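Local coordinates for protein cystathionine beta-lyases/cystathionine gamma-synthases (Corynebacterium glutamicum, PDB 5X5H) that probably makes L,L-cystathionine from O-succinyl-L-homoserine and L-cysteine with the help of pyridoxal 5'-phosphate, a step of methionine biosynthesis, at residues 259-264 and 367-372; 183-188 and 252-257. All coordinates share one frame; numbering follows the deposited sequence.

Interaction 1: 259-264 and 367-372; sequences DRHCDN and IGIEDI
H261 and N264, one turn apart on a helix, reach across to the backbone of 367-372, which passes alongside as an irregular loop. The imidazole of H261 is used on two sides. At its edge ND1 donates to I367 O at 2.7 Å, so ND1 carries a proton; the donor lies in the carbonyl plane on a lone pair, although the oxygen is somewhat tilted from the ring plane. Over one face sits I369 CG2, 3.8 Å from the ring centroid and almost on the normal, a CH-pi contact. Bond and methyl together limit rotation of the ring. I369 CG2 also lies 3.8 Å from R260 CB, and I369 CB packs on R260 CG at 3.7 Å, the two side chains crossing at about a right angle.

N264 has CG anti to its carbonyl carbon (chi1 -80°), which carries the amide toward the loop. ND2 spends both its protons there, on G368 O at 3.0 Å and on E370 O at 2.9 Å. The first bond is nearly straight and close to the amide plane; the second is more bent, at 140°, with its acceptor tilted 28° from that plane. Two carbonyls on one amide nitrogen pin the bend of the loop around I369. Water 2 accepts from I372 N and water 1 from R260 NH1; they may donate to N264 OD1 and I369 O respectively, where other acceptors compete for their protons.

At the root of the amide, I367 CG2 packs on N264 CB at 3.5 Å. The E370 side chain starts away from the helix, and its carboxylate bonds to S338 and to H16 of the second subunit. The loop thus links strand 362-366 to helix 372-384, whose L375 touches N264, while its middle is fastened to helix 254-273.

Interaction 2: 183-188 and 252-257; sequences ASPYLQ and KTLAVR
Y186 lays its ring against A255 in a CH-pi contact between the short, weakly bonded helix 184-187 and the first turn of helix 254-273, within the fold-type I PLP-dependent enzyme fold of the trans-sulfuration family. A255 CA stands 3.9 Å from the ring centroid, only 6° off the normal, and A255 CB comes to 3.6 Å from CE1 of Y186, so across this contact the alanine covers one face of the ring. With CG anti to the backbone N, chi1 -176° swings the Y186 ring across to lie face-on over A255. F10 meets the same ring edge-to-face.

The other half of the contact is looser and purely apolar on the helix side. L254 CD2 lies 4.1 Å from P185 CD, the side chains crossing at about a right angle, and 4.0 Å from S184 OG. All three residues of this half are buried, and F10 of helix 10-16 touches P185 as well as L254; Y186 is the partly exposed member of the contact. No hydrogen bond spans the two segments. The serine hydroxyl is instead occupied locally: S184 OG donates to A183 O at 2.7 Å and, closing an ST turn, accepts from Y186 N.

In the fold
Interactions 1 and 2 share helix 254-273 and lie in series along the chain, interaction 2 closing before interaction 1 opens. Their centres are about 13 Å apart, and they touch directly: D259 OD2 lies 2.7 Å from Y186 OH, a probable hydrogen bond, and I369 CG2 packs on R257 O. The helix start thus meets the short helix 184-187, which follows strand 175-179 of the seven-stranded sheet, whereas its next turns meet the loop leaving strand 362-366 of the five-stranded sheet. Helix 254-273 therefore bridges the side of the cofactor-binding sheet and that of the five-stranded sheet beside the subunit interface, where V256 packs on V256 of the second subunit.

Interaction 1: 259-264 and 367-372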
loop_
_atom_site.group_PDB
_atom_site.type_symbol
_atom_site.label_atom_id
_atom_site.label_comp_id
_atom_site.label_asym_id
_atom_site.label_seq_id
_atom_site.Cartn_x
_atom_site.Cartn_y
_atom_site.Cartn_z
ATOM N N ASP A 259 -2.764 -12.791 24.348
ATOM C CA ASP A 259 -2.301 -13.200 25.670
ATOM C C ASP A 259 -1.917 -11.952 26.484
ATOM O O ASP A 259 -2.220 -11.904 27.692
ATOM C CB ASP A 259 -1.158 -14.122 25.580
ATOM C CG ASP A 259 -1.637 -15.560 25.430
ATOM O OD1 ASP A 259 -2.651 -15.946 26.038
ATOM O OD2 ASP A 259 -0.853 -16.288 24.899
ATOM N N ARG A 260 -1.354 -10.918 25.894
ATOM C CA ARG A 260 -0.980 -9.703 26.583
ATOM C C ARG A 260 -2.236 -8.885 26.879
ATOM O O ARG A 260 -2.366 -8.305 27.977
ATOM C CB ARG A 260 0.049 -8.917 25.812
ATOM C CG ARG A 260 0.612 -7.699 26.543
ATOM C CD ARG A 260 1.383 -8.037 27.778
ATOM N NE ARG A 260 2.501 -9.017 27.557
ATOM C CZ ARG A 260 3.793 -8.796 27.283
ATOM N NH1 ARG A 260 4.293 -7.618 27.214
ATOM N NH2 ARG A 260 4.610 -9.846 27.047
ATOM N N HIS A 261 -3.169 -8.780 25.958
ATOM C CA HIS A 261 -4.426 -8.056 26.222
ATOM C C HIS A 261 -5.091 -8.703 27.480
ATOM O O HIS A 261 -5.619 -7.975 28.343
ATOM C CB HIS A 261 -5.414 -8.268 25.065
ATOM C CG HIS A 261 -5.181 -7.476 23.824
ATOM N ND1 HIS A 261 -5.248 -6.117 23.800
ATOM C CD2 HIS A 261 -4.931 -7.905 22.533
ATOM C CE1 HIS A 261 -5.030 -5.744 22.527
ATOM N NE2 HIS A 261 -4.828 -6.796 21.755
ATOM N N CYS A 262 -5.148 -10.008 27.554
ATOM C CA CYS A 262 -5.860 -10.702 28.651
ATOM C C CYS A 262 -5.047 -10.537 29.940
ATOM O O CYS A 262 -5.657 -10.218 30.981
ATOM C CB CYS A 262 -5.982 -12.158 28.346
ATOM S SG CYS A 262 -7.200 -12.537 27.050
ATOM N N ASP A 263 -3.729 -10.667 29.895
ATOM C CA ASP A 263 -2.889 -10.390 31.092
ATOM C C ASP A 263 -3.228 -9.002 31.612
ATOM O O ASP A 263 -3.356 -8.800 32.846
ATOM C CB ASP A 263 -1.415 -10.535 30.819
ATOM C CG ASP A 263 -0.941 -11.998 30.616
ATOM O OD1 ASP A 263 -1.675 -12.957 30.849
ATOM O OD2 ASP A 263 0.258 -12.074 30.164
ATOM N N ASN A 264 -3.225 -8.019 30.770
ATOM C CA ASN A 264 -3.395 -6.641 31.158
ATOM C C ASN A 264 -4.824 -6.441 31.668
ATOM O O ASN A 264 -5.007 -5.762 32.690
ATOM C CB ASN A 264 -3.140 -5.735 29.974
ATOM C CG ASN A 264 -1.638 -5.527 29.740
ATOM O OD1 ASN A 264 -0.766 -5.887 30.510
ATOM N ND2 ASN A 264 -1.338 -4.800 28.583
ATOM N N ILE A 367 -8.474 -2.714 26.458
ATOM C CA ILE A 367 -7.187 -2.738 27.067
ATOM C C ILE A 367 -6.212 -3.250 26.000
ATOM O O ILE A 367 -6.427 -4.370 25.541
ATOM C CB ILE A 367 -7.151 -3.589 28.329
ATOM C CG1 ILE A 367 -8.109 -3.021 29.429
ATOM C CG2 ILE A 367 -5.741 -3.744 28.879
ATOM C CD1 ILE A 367 -7.679 -1.747 29.961
ATOM N N GLY A 368 -5.226 -2.422 25.683
ATOM C CA GLY A 368 -4.174 -2.781 24.677
ATOM C C GLY A 368 -3.051 -3.552 25.270
ATOM O O GLY A 368 -3.178 -4.152 26.356
ATOM N N ILE A 369 -1.915 -3.491 24.574
ATOM C CA ILE A 369 -0.731 -4.251 24.936
ATOM C C ILE A 369 0.365 -3.436 25.471
ATOM O O ILE A 369 1.543 -3.882 25.583
ATOM C CB ILE A 369 -0.240 -5.263 23.853
ATOM C CG1 ILE A 369 0.270 -4.516 22.625
ATOM C CG2 ILE A 369 -1.339 -6.213 23.476
ATOM C CD1 ILE A 369 0.891 -5.442 21.586
ATOM N N GLU A 370 0.120 -2.186 25.848
ATOM C CA GLU A 370 1.088 -1.368 26.562
ATOM C C GLU A 370 1.486 -2.009 27.882
ATOM O O GLU A 370 0.851 -2.922 28.349
ATOM C CB GLU A 370 0.540 0.087 26.800
ATOM C CG GLU A 370 0.118 0.834 25.511
ATOM C CD GLU A 370 -1.371 0.770 25.235
ATOM O OE1 GLU A 370 -2.054 -0.199 25.643
ATOM O OE2 GLU A 370 -1.848 1.652 24.485
ATOM N N ASP A 371 2.542 -1.437 28.462
ATOM C CA ASP A 371 2.997 -2.003 29.776
ATOM C C ASP A 371 1.910 -1.801 30.837
ATOM O O ASP A 371 1.399 -0.650 30.977
ATOM C CB ASP A 371 4.326 -1.361 30.168
ATOM C CG ASP A 371 5.437 -1.857 29.278
ATOM O OD1 ASP A 371 5.955 -2.938 29.564
ATOM O OD2 ASP A 371 5.678 -1.183 28.289
ATOM N N ILE A 372 1.627 -2.837 31.633
ATOM C CA ILE A 372 0.605 -2.724 32.680
ATOM C C ILE A 372 0.870 -1.647 33.645
ATOM O O ILE A 372 -0.072 -1.024 34.101
ATOM C CB ILE A 372 0.436 -4.129 33.326
ATOM C CG1 ILE A 372 -0.817 -4.094 34.278
ATOM C CG2 ILE A 372 1.632 -4.698 34.026
ATOM C CD1 ILE A 372 -2.108 -3.739 33.661
HETATM O O HOH W 1 2.988 -5.231 27.734
HETATM O O HOH W 2 2.067 -5.402 30.343
#

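Interaction 2: 183-188 and 252-257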
loop_
_atom_site.group_PDB
_atom_site.type_symbol
_atom_site.label_atom_id
_atom_site.label_comp_id
_atom_site.label_asym_id
_atom_site.label_seq_id
_atom_site.Cartn_x
_atom_site.Cartn_y
_atom_site.Cartn_z
ATOM N N ALA A 183 -14.216 -12.262 21.465
ATOM C CA ALA A 183 -13.337 -13.341 21.988
ATOM C C ALA A 183 -12.182 -13.647 21.060
ATOM O O ALA A 183 -11.070 -13.935 21.533
ATOM C CB ALA A 183 -14.130 -14.615 22.120
ATOM N N SER A 184 -12.433 -13.524 19.770
ATOM C CA SER A 184 -11.512 -13.966 18.693
ATOM C C SER A 184 -11.467 -15.446 18.640
ATOM O O SER A 184 -11.735 -16.144 19.636
ATOM C CB SER A 184 -10.137 -13.316 18.794
ATOM O OG SER A 184 -9.247 -14.131 19.577
ATOM N N PRO A 185 -10.927 -15.988 17.547
ATOM C CA PRO A 185 -10.792 -17.408 17.489
ATOM C C PRO A 185 -9.783 -18.007 18.459
ATOM O O PRO A 185 -9.827 -19.184 18.789
ATOM C CB PRO A 185 -10.337 -17.688 16.029
ATOM C CG PRO A 185 -10.674 -16.465 15.257
ATOM C CD PRO A 185 -10.543 -15.339 16.276
ATOM N N TYR A 186 -8.868 -17.192 18.993
ATOM C CA TYR A 186 -7.869 -17.645 19.961
ATOM C C TYR A 186 -8.500 -18.018 21.290
ATOM O O TYR A 186 -8.033 -18.899 21.991
ATOM C CB TYR A 186 -6.847 -16.554 20.197
ATOM C CG TYR A 186 -5.720 -16.955 21.121
ATOM C CD1 TYR A 186 -4.929 -18.056 20.786
ATOM C CD2 TYR A 186 -5.438 -16.276 22.266
ATOM C CE1 TYR A 186 -3.848 -18.419 21.601
ATOM C CE2 TYR A 186 -4.404 -16.636 23.079
ATOM C CZ TYR A 186 -3.595 -17.660 22.695
ATOM O OH TYR A 186 -2.515 -18.016 23.569
ATOM N N LEU A 187 -9.617 -17.352 21.637
ATOM C CA LEU A 187 -10.267 -17.602 22.969
ATOM C C LEU A 187 -11.480 -18.459 22.866
ATOM O O LEU A 187 -11.873 -19.091 23.887
ATOM C CB LEU A 187 -10.586 -16.293 23.668
ATOM C CG LEU A 187 -9.364 -15.363 23.884
ATOM C CD1 LEU A 187 -9.859 -14.129 24.674
ATOM C CD2 LEU A 187 -8.241 -16.057 24.598
ATOM N N GLN A 188 -12.149 -18.527 21.744
ATOM C CA GLN A 188 -13.422 -19.210 21.694
ATOM C C GLN A 188 -13.733 -19.687 20.279
ATOM O O GLN A 188 -13.423 -18.977 19.300
ATOM C CB GLN A 188 -14.521 -18.246 22.101
ATOM C CG GLN A 188 -15.969 -18.773 22.174
ATOM C CD GLN A 188 -16.924 -17.738 22.798
ATOM O OE1 GLN A 188 -17.285 -17.868 24.006
ATOM N NE2 GLN A 188 -17.266 -16.701 22.091
ATOM N N LYS A 252 -1.087 -12.732 12.129
ATOM C CA LYS A 252 0.092 -13.530 12.486
ATOM C C LYS A 252 0.544 -13.371 13.922
ATOM O O LYS A 252 1.278 -14.216 14.458
ATOM C CB LYS A 252 1.230 -13.252 11.490
ATOM C CG LYS A 252 0.905 -13.639 10.066
ATOM C CD LYS A 252 2.082 -13.346 9.129
ATOM C CE LYS A 252 1.654 -13.739 7.725
ATOM N NZ LYS A 252 2.837 -13.536 6.752
ATOM N N THR A 253 0.152 -12.277 14.593
ATOM C CA THR A 253 0.492 -12.021 16.004
ATOM C C THR A 253 -0.740 -12.110 16.944
ATOM O O THR A 253 -0.612 -11.711 18.088
ATOM C CB THR A 253 1.169 -10.651 16.191
ATOM O OG1 THR A 253 0.374 -9.568 15.676
ATOM C CG2 THR A 253 2.521 -10.661 15.531
ATOM N N LEU A 254 -1.848 -12.673 16.487
ATOM C CA LEU A 254 -3.052 -12.713 17.336
ATOM C C LEU A 254 -2.822 -13.388 18.674
ATOM O O LEU A 254 -3.191 -12.816 19.715
ATOM C CB LEU A 254 -4.228 -13.307 16.586
ATOM C CG LEU A 254 -5.528 -13.436 17.423
ATOM C CD1 LEU A 254 -6.062 -12.100 17.907
ATOM C CD2 LEU A 254 -6.606 -14.123 16.603
ATOM N N ALA A 255 -2.214 -14.553 18.653
ATOM C CA ALA A 255 -2.019 -15.236 19.947
ATOM C C ALA A 255 -1.199 -14.438 20.872
ATOM O O ALA A 255 -1.494 -14.282 22.078
ATOM C CB ALA A 255 -1.387 -16.588 19.773
ATOM N N VAL A 256 -0.040 -13.882 20.461
ATOM C CA VAL A 256 0.845 -13.127 21.349
ATOM C C VAL A 256 0.204 -11.814 21.800
ATOM O O VAL A 256 0.400 -11.359 22.905
ATOM C CB VAL A 256 2.309 -12.937 20.859
ATOM C CG1 VAL A 256 2.969 -14.337 20.786
ATOM C CG2 VAL A 256 2.363 -12.207 19.541
ATOM N N ARG A 257 -0.563 -11.176 20.894
ATOM C CA ARG A 257 -1.299 -10.002 21.286
ATOM C C ARG A 257 -2.346 -10.363 22.323
ATOM O O ARG A 257 -2.409 -9.669 23.355
ATOM C CB ARG A 257 -1.924 -9.316 20.078
ATOM C CG ARG A 257 -0.894 -8.616 19.174
ATOM C CD ARG A 257 -1.546 -7.866 18.002
ATOM N NE ARG A 257 -2.133 -8.714 16.978
ATOM C CZ ARG A 257 -3.381 -8.996 16.765
ATOM N NH1 ARG A 257 -4.331 -8.515 17.579
ATOM N NH2 ARG A 257 -3.755 -9.749 15.757
#